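Local coordinates for Peptide/nickel transport system substrate-binding protein (Listeria monocytogenes serotype 1/2a, PDB 5KZT), which binds short peptides and probably delivers them, as the extracellular receptor, to an oligopeptide importer of the ABC type, at residues 39-44 with 517-521; 48-52 with 158-162; 426-430 with 513-517. One frame throughout, in Å; residues are numbered along the deposited sequence.

Contact 1 of 3, residues 39-44 with 517-521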
# COMPACT_ATOMS: atom_id res chain seq x y z
N LEU A 39 -7.36 -2.48 0.53
CA LEU A 39 -7.13 -2.84 -0.89
C LEU A 39 -7.15 -4.34 -1.09
O LEU A 39 -7.59 -4.83 -2.14
CB LEU A 39 -5.82 -2.26 -1.41
CG LEU A 39 -5.89 -0.74 -1.57
CD1 LEU A 39 -4.50 -0.19 -1.75
CD2 LEU A 39 -6.77 -0.30 -2.72
N ASN A 40 -6.71 -5.07 -0.08
CA ASN A 40 -6.80 -6.54 -0.11
C ASN A 40 -8.26 -7.00 -0.05
O ASN A 40 -8.64 -7.90 -0.79
CB ASN A 40 -6.01 -7.16 1.02
CG ASN A 40 -5.90 -8.67 0.91
OD1 ASN A 40 -5.34 -9.19 -0.06
ND2 ASN A 40 -6.46 -9.37 1.88
N VAL A 41 -9.09 -6.37 0.78
CA VAL A 41 -10.54 -6.68 0.82
C VAL A 41 -11.20 -6.48 -0.55
O VAL A 41 -11.80 -7.41 -1.10
CB VAL A 41 -11.30 -5.86 1.90
CG1 VAL A 41 -12.81 -6.04 1.80
CG2 VAL A 41 -10.84 -6.25 3.29
N VAL A 42 -11.09 -5.28 -1.10
CA VAL A 42 -11.75 -5.00 -2.38
C VAL A 42 -11.18 -5.85 -3.53
O VAL A 42 -11.90 -6.11 -4.51
CB VAL A 42 -11.78 -3.50 -2.77
CG1 VAL A 42 -12.51 -2.70 -1.71
CG2 VAL A 42 -10.40 -2.96 -3.04
N ASN A 43 -9.93 -6.31 -3.43
CA ASN A 43 -9.42 -7.23 -4.44
C ASN A 43 -10.13 -8.59 -4.51
O ASN A 43 -10.12 -9.25 -5.56
CB ASN A 43 -7.93 -7.48 -4.28
CG ASN A 43 -7.31 -8.06 -5.54
OD1 ASN A 43 -7.49 -7.51 -6.63
ND2 ASN A 43 -6.61 -9.18 -5.41
N GLN A 44 -10.74 -9.01 -3.41
CA GLN A 44 -11.50 -10.27 -3.39
C GLN A 44 -12.94 -10.11 -3.87
O GLN A 44 -13.55 -11.06 -4.38
CB GLN A 44 -11.53 -10.87 -1.99
CG GLN A 44 -10.24 -10.78 -1.20
CD GLN A 44 -9.01 -11.24 -1.95
OE1 GLN A 44 -9.05 -12.21 -2.71
NE2 GLN A 44 -7.89 -10.57 -1.72
N PRO A 517 -2.82 -5.11 -4.51
CA PRO A 517 -3.43 -5.82 -3.38
C PRO A 517 -2.71 -7.13 -3.05
O PRO A 517 -2.35 -7.88 -3.96
CB PRO A 517 -4.85 -6.10 -3.88
CG PRO A 517 -5.14 -4.98 -4.84
CD PRO A 517 -3.83 -4.62 -5.48
N ASP A 518 -2.51 -7.40 -1.77
CA ASP A 518 -1.54 -8.41 -1.34
C ASP A 518 -1.84 -9.86 -1.77
O ASP A 518 -0.92 -10.59 -2.16
CB ASP A 518 -1.36 -8.35 0.17
CG ASP A 518 -0.49 -7.16 0.61
OD1 ASP A 518 -0.58 -6.05 0.03
OD2 ASP A 518 0.29 -7.32 1.56
N TYR A 519 -3.10 -10.26 -1.70
CA TYR A 519 -3.50 -11.63 -1.99
C TYR A 519 -4.66 -11.70 -2.97
O TYR A 519 -5.42 -10.74 -3.12
CB TYR A 519 -3.88 -12.38 -0.71
CG TYR A 519 -2.70 -12.59 0.21
CD1 TYR A 519 -2.35 -11.63 1.15
CD2 TYR A 519 -1.92 -13.75 0.11
CE1 TYR A 519 -1.26 -11.83 2.00
CE2 TYR A 519 -0.81 -13.94 0.94
CZ TYR A 519 -0.49 -12.98 1.87
OH TYR A 519 0.60 -13.19 2.71
N THR A 520 -4.75 -12.84 -3.65
CA THR A 520 -5.92 -13.18 -4.45
C THR A 520 -6.34 -14.57 -4.01
O THR A 520 -5.61 -15.54 -4.26
CB THR A 520 -5.62 -13.15 -5.95
OG1 THR A 520 -5.18 -11.83 -6.32
CG2 THR A 520 -6.88 -13.52 -6.76
N TYR A 521 -7.48 -14.65 -3.33
CA TYR A 521 -7.99 -15.92 -2.81
C TYR A 521 -8.84 -16.69 -3.82
O TYR A 521 -9.27 -17.81 -3.49
CB TYR A 521 -8.84 -15.70 -1.56
CG TYR A 521 -8.17 -14.89 -0.48
CD1 TYR A 521 -6.84 -15.15 -0.09
CD2 TYR A 521 -8.85 -13.90 0.18
CE1 TYR A 521 -6.22 -14.41 0.92
CE2 TYR A 521 -8.25 -13.15 1.19
CZ TYR A 521 -6.94 -13.40 1.56
OH TYR A 521 -6.37 -12.63 2.55
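Residues 39-44 form a continuous piece of helix, seen in the Asn43 N to Leu39 O bond of 3.1 Å, while 517-521 turns at Asp518 (phi/psi -63/-41) and is extended at Tyr519 and Thr520, its overall course running in the same sense. The register is set by Asn40 CA to Pro517 CA at 4.8 Å and Gln44 CA to Thr520 CA at 6.4 Å, so the chains diverge slightly along the contact. At the close end Pro517 wedges against the helix: its CB lies 3.4 Å from Asn43 CB and 3.5 Å from Leu39 O.

Beyond the proline, the side-chain carboxamides of Asn40, Asn43 and Gln44 hydrogen-bond to residues 519-521. Asn40 OD1 accepts from Tyr519 N at 3.0 Å, and Asn40 ND2 makes a weak bond to Tyr521 OH at 3.3 Å. Asn43 ND2 donates to Tyr519 O at 3.0 Å and weakly to Thr520 OG1 at 3.1 Å, a hydroxyl also held by Asn513. Gln44 brackets Thr520, with NE2 donating to Tyr519 O at 2.8 Å and OE1 accepting from Tyr521 N at 3.0 Å, nearly linear at 175°. The same Gln44 NE2 bonds to Asn40 O at 2.9 Å, which fixes the amide's orientation, and it lies over one face of the Tyr521 ring. Tyr519 O thus takes two side-chain amides.

Strand 519-520 pairs with strand 511-512, and the Tyr519 hydroxyl bonds to Arg247. The other flank of helix 36-45 rests on the four-stranded sheet, Val41 on Leu196 and Tyr208, so the helix is held between that sheet and the short C-terminal hairpin.

Contact 2 of 3, residues 48-52 with 158-162; sequences GLYAL and NSLFA
Residues 48-52 run from a loop into a strand, and 158-162 is the last part of helix 157-161 and the residue after it; the closest CA pair is Tyr50 to Ala162, 4.6 Å. Gly48 (phi/psi -103/-156) passes close to the helix, CA 4.1 Å from Phe161 O. An ideal CB here would stand only 2.8 Å from that oxygen, a clash that glycine avoids. Leu49 (-68/-34, m/t) directs CD1 over the Phe161 ring (chi1 -66°, m; chi2 -20°), 4.2 Å from its centroid and 13° off the normal, a CH-pi contact. Its N is linked to Phe161 O by a water, which accepts from Leu49 N at 2.9 Å and donates to Phe161 O at 2.8 Å. Tyr50 (-130/161) enters the strand, with chi1 at -79° and chi2 at 72°. Asn158 (chi1 m) places CB over its ring, 4.2 Å from the centroid and 15° off the normal. The rings of Tyr50 and Phe161 meet obliquely, centroids 5.9 Å apart and planes at 32°, with CD1 of Tyr50 3.7 Å from CD2 of Phe161. Tyr50 CB packs 4.1 Å from CB of Ala162 (-88/4). Ala51 turns its CB away. Leu52, chi1 -89° and chi2 44°, brings CD1 to 3.8 Å from Ala162 CB. Strand 50-52 forms a beta-hairpin with strand 58-60, so helix 157-161 packs on a hairpin whose Pro58 also meets Asn158. No direct polar pair joins the segments: the contact rests on apolar and CH-pi packing, with one water bridge and a CA-H...O contact from Ala162 CA to Tyr50 O at 3.3 Å.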
# COMPACT_ATOMS: atom_id res chain seq x y z
N GLY A 48 -11.38 -5.46 -11.84
CA GLY A 48 -11.24 -4.51 -12.96
C GLY A 48 -11.02 -5.20 -14.29
O GLY A 48 -11.39 -6.38 -14.47
N LEU A 49 -10.40 -4.46 -15.21
CA LEU A 49 -10.13 -4.95 -16.56
C LEU A 49 -9.12 -6.09 -16.58
O LEU A 49 -9.23 -6.98 -17.40
CB LEU A 49 -9.66 -3.84 -17.48
CG LEU A 49 -10.64 -2.70 -17.70
CD1 LEU A 49 -9.93 -1.55 -18.38
CD2 LEU A 49 -11.85 -3.16 -18.51
N TYR A 50 -8.14 -6.02 -15.67
CA TYR A 50 -7.08 -7.02 -15.56
C TYR A 50 -7.00 -7.44 -14.10
O TYR A 50 -7.47 -6.73 -13.23
CB TYR A 50 -5.74 -6.43 -15.99
CG TYR A 50 -5.53 -6.36 -17.49
CD1 TYR A 50 -6.22 -5.44 -18.27
CD2 TYR A 50 -4.63 -7.21 -18.14
CE1 TYR A 50 -6.03 -5.38 -19.65
CE2 TYR A 50 -4.44 -7.16 -19.50
CZ TYR A 50 -5.14 -6.23 -20.24
OH TYR A 50 -4.94 -6.22 -21.60
N ALA A 51 -6.39 -8.58 -13.86
CA ALA A 51 -6.05 -9.02 -12.53
C ALA A 51 -4.76 -9.85 -12.63
O ALA A 51 -4.57 -10.58 -13.61
CB ALA A 51 -7.20 -9.83 -11.95
N LEU A 52 -3.87 -9.74 -11.64
CA LEU A 52 -2.61 -10.50 -11.62
C LEU A 52 -2.87 -12.00 -11.60
O LEU A 52 -3.69 -12.47 -10.82
CB LEU A 52 -1.74 -10.12 -10.40
CG LEU A 52 -0.78 -8.94 -10.66
CD1 LEU A 52 -1.45 -7.81 -11.41
CD2 LEU A 52 -0.11 -8.45 -9.38
N ASN A 158 -1.26 -2.01 -17.75
CA ASN A 158 -2.07 -3.16 -17.37
C ASN A 158 -2.05 -3.42 -15.84
O ASN A 158 -3.02 -3.96 -15.29
CB ASN A 158 -1.64 -4.40 -18.13
CG ASN A 158 -1.93 -4.31 -19.62
OD1 ASN A 158 -2.56 -3.35 -20.10
ND2 ASN A 158 -1.45 -5.29 -20.36
N SER A 159 -0.96 -3.04 -15.18
CA SER A 159 -0.89 -3.10 -13.70
C SER A 159 -1.83 -2.08 -13.05
O SER A 159 -2.47 -2.35 -12.03
CB SER A 159 0.54 -2.90 -13.20
OG SER A 159 1.44 -3.88 -13.71
N LEU A 160 -1.93 -0.90 -13.68
CA LEU A 160 -2.94 0.08 -13.23
C LEU A 160 -4.35 -0.48 -13.42
O LEU A 160 -5.18 -0.39 -12.50
CB LEU A 160 -2.79 1.43 -13.93
CG LEU A 160 -1.43 2.12 -13.72
CD1 LEU A 160 -1.32 3.43 -14.49
CD2 LEU A 160 -1.16 2.39 -12.24
N PHE A 161 -4.62 -1.09 -14.57
CA PHE A 161 -5.94 -1.70 -14.83
C PHE A 161 -6.28 -2.80 -13.81
O PHE A 161 -7.44 -3.09 -13.55
CB PHE A 161 -6.01 -2.31 -16.22
CG PHE A 161 -5.93 -1.33 -17.36
CD1 PHE A 161 -6.21 0.04 -17.22
CD2 PHE A 161 -5.60 -1.81 -18.63
CE1 PHE A 161 -6.14 0.89 -18.31
CE2 PHE A 161 -5.55 -0.95 -19.72
CZ PHE A 161 -5.82 0.40 -19.56
N ALA A 162 -5.26 -3.42 -13.22
CA ALA A 162 -5.43 -4.40 -12.17
C ALA A 162 -5.47 -3.80 -10.75
O ALA A 162 -5.54 -4.55 -9.76
CB ALA A 162 -4.29 -5.41 -12.27
O HOH W 1 -9.78 -1.72 -14.40

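Contact 3 of 3, residues 426-430 with 513-517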
# COMPACT_ATOMS: atom_id res chain seq x y z
N GLY A 426 4.10 -0.32 0.11
CA GLY A 426 4.22 -1.46 -0.77
C GLY A 426 3.92 -1.03 -2.19
O GLY A 426 3.08 -0.13 -2.42
N PRO A 427 4.57 -1.65 -3.18
CA PRO A 427 4.45 -1.18 -4.55
C PRO A 427 3.10 -1.49 -5.17
O PRO A 427 2.54 -2.55 -4.91
CB PRO A 427 5.56 -1.93 -5.27
CG PRO A 427 5.67 -3.21 -4.50
CD PRO A 427 5.43 -2.84 -3.07
N ASP A 428 2.61 -0.59 -6.02
CA ASP A 428 1.36 -0.80 -6.77
C ASP A 428 1.60 -1.26 -8.21
O ASP A 428 0.65 -1.68 -8.87
CB ASP A 428 0.53 0.48 -6.77
CG ASP A 428 0.26 0.98 -5.37
OD1 ASP A 428 0.12 0.14 -4.45
OD2 ASP A 428 0.24 2.20 -5.16
N TYR A 429 2.86 -1.19 -8.66
CA TYR A 429 3.29 -1.68 -9.96
C TYR A 429 4.82 -1.71 -9.94
O TYR A 429 5.43 -1.13 -9.04
CB TYR A 429 2.78 -0.78 -11.10
CG TYR A 429 3.13 0.68 -10.95
CD1 TYR A 429 2.31 1.55 -10.24
CD2 TYR A 429 4.25 1.21 -11.59
CE1 TYR A 429 2.62 2.91 -10.12
CE2 TYR A 429 4.56 2.55 -11.49
CZ TYR A 429 3.75 3.39 -10.74
OH TYR A 429 4.11 4.71 -10.67
N GLN A 430 5.41 -2.34 -10.95
CA GLN A 430 6.83 -2.68 -10.92
C GLN A 430 7.71 -1.64 -11.64
O GLN A 430 8.14 -1.84 -12.76
CB GLN A 430 7.05 -4.10 -11.45
CG GLN A 430 8.40 -4.67 -11.04
CD GLN A 430 8.67 -6.02 -11.66
OE1 GLN A 430 7.77 -6.87 -11.73
NE2 GLN A 430 9.94 -6.24 -12.13
N ASN A 513 0.40 -11.77 -4.37
CA ASN A 513 0.74 -10.87 -5.46
C ASN A 513 2.02 -10.10 -5.18
O ASN A 513 2.22 -9.64 -4.06
CB ASN A 513 -0.43 -9.94 -5.71
CG ASN A 513 -1.68 -10.72 -6.10
OD1 ASN A 513 -1.61 -11.59 -6.97
ND2 ASN A 513 -2.81 -10.44 -5.47
N PRO A 514 2.90 -9.95 -6.20
CA PRO A 514 4.16 -9.23 -5.99
C PRO A 514 4.01 -7.72 -5.89
O PRO A 514 4.94 -7.05 -5.50
CB PRO A 514 4.99 -9.60 -7.20
CG PRO A 514 4.00 -9.89 -8.27
CD PRO A 514 2.81 -10.50 -7.57
N PHE A 515 2.86 -7.18 -6.29
CA PHE A 515 2.56 -5.75 -6.13
C PHE A 515 1.05 -5.63 -6.22
O PHE A 515 0.35 -6.61 -6.50
CB PHE A 515 3.27 -4.91 -7.21
CG PHE A 515 3.05 -5.38 -8.62
CD1 PHE A 515 1.88 -5.05 -9.31
CD2 PHE A 515 4.01 -6.15 -9.27
CE1 PHE A 515 1.66 -5.49 -10.60
CE2 PHE A 515 3.82 -6.59 -10.58
CZ PHE A 515 2.64 -6.26 -11.25
N GLY A 516 0.54 -4.45 -5.95
CA GLY A 516 -0.91 -4.28 -5.83
C GLY A 516 -1.47 -4.95 -4.59
O GLY A 516 -0.72 -5.33 -3.69
N PRO A 517 -2.82 -5.11 -4.51
CA PRO A 517 -3.43 -5.82 -3.38
C PRO A 517 -2.71 -7.13 -3.05
O PRO A 517 -2.35 -7.88 -3.96
CB PRO A 517 -4.85 -6.10 -3.88
CG PRO A 517 -5.14 -4.98 -4.84
CD PRO A 517 -3.83 -4.62 -5.48
O HOH W 2 2.05 -3.85 -2.58
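Phe515, with 91 Å² buried, is the centre of this loop-to-loop contact. Its CB packs 4.0 Å from Pro427 CG, and its ring lies along the backbone of the other loop: Tyr429 CA sits 4.2 Å from the ring centroid at 29° off the normal, an off-centre CH-pi contact, while Asp428 O is 3.6 Å from Phe515 CD1. Pro427 (43 Å²) gives both its ring and its carbonyl, and Pro427 O accepts from Gly516 N at 2.9 Å with an N-H...O angle of 156°, the one direct hydrogen bond between the loops. A water stands 2.7 Å from Pro427 O and a longer 3.3 Å from Gly516 O. Gly516 (31 Å²) has phi/psi 69/-166; a CB there would meet Pro517 CD at 2.8 Å, so both the positive phi and the following proline suit glycine. The closest CA pair, Asp428 to Gly516, is 4.3 Å apart. Asp428 turns its CB away from 513-517; its OD1 bonds to the backbone of the bound peptide and OD2 to Tyr113 OH, while Gly426 also bonds to the peptide through its backbone. The loop after strand 420-425 is thus part of the peptide site, as expected in the ligand cleft of a family 5 solute-binding protein.

From the N terminus, helix 36-45 leads almost directly into strand 50-52. Contact 1 closes the longest loop, with 472 residues between its segments, and encloses contact 2, with 105 residues between its segments. Contact 3 opens after contact 2 has closed and spans 82 residues, ending on the same C-terminal piece as contact 1; Pro517 lies in both ranges, though it touches the other segment only in contact 1. Space joins what sequence separates: Ser159 CB lies 3.7 Å from Tyr429 CB, Leu52 CD2 3.5 Å from Phe515 O, and Asn513 N 2.8 Å from Asp518 O, probably hydrogen-bonded. Segment 513-521 thereby connects helix 36-45, hairpin 50-60 and the peptide-binding loop after strand 420-425.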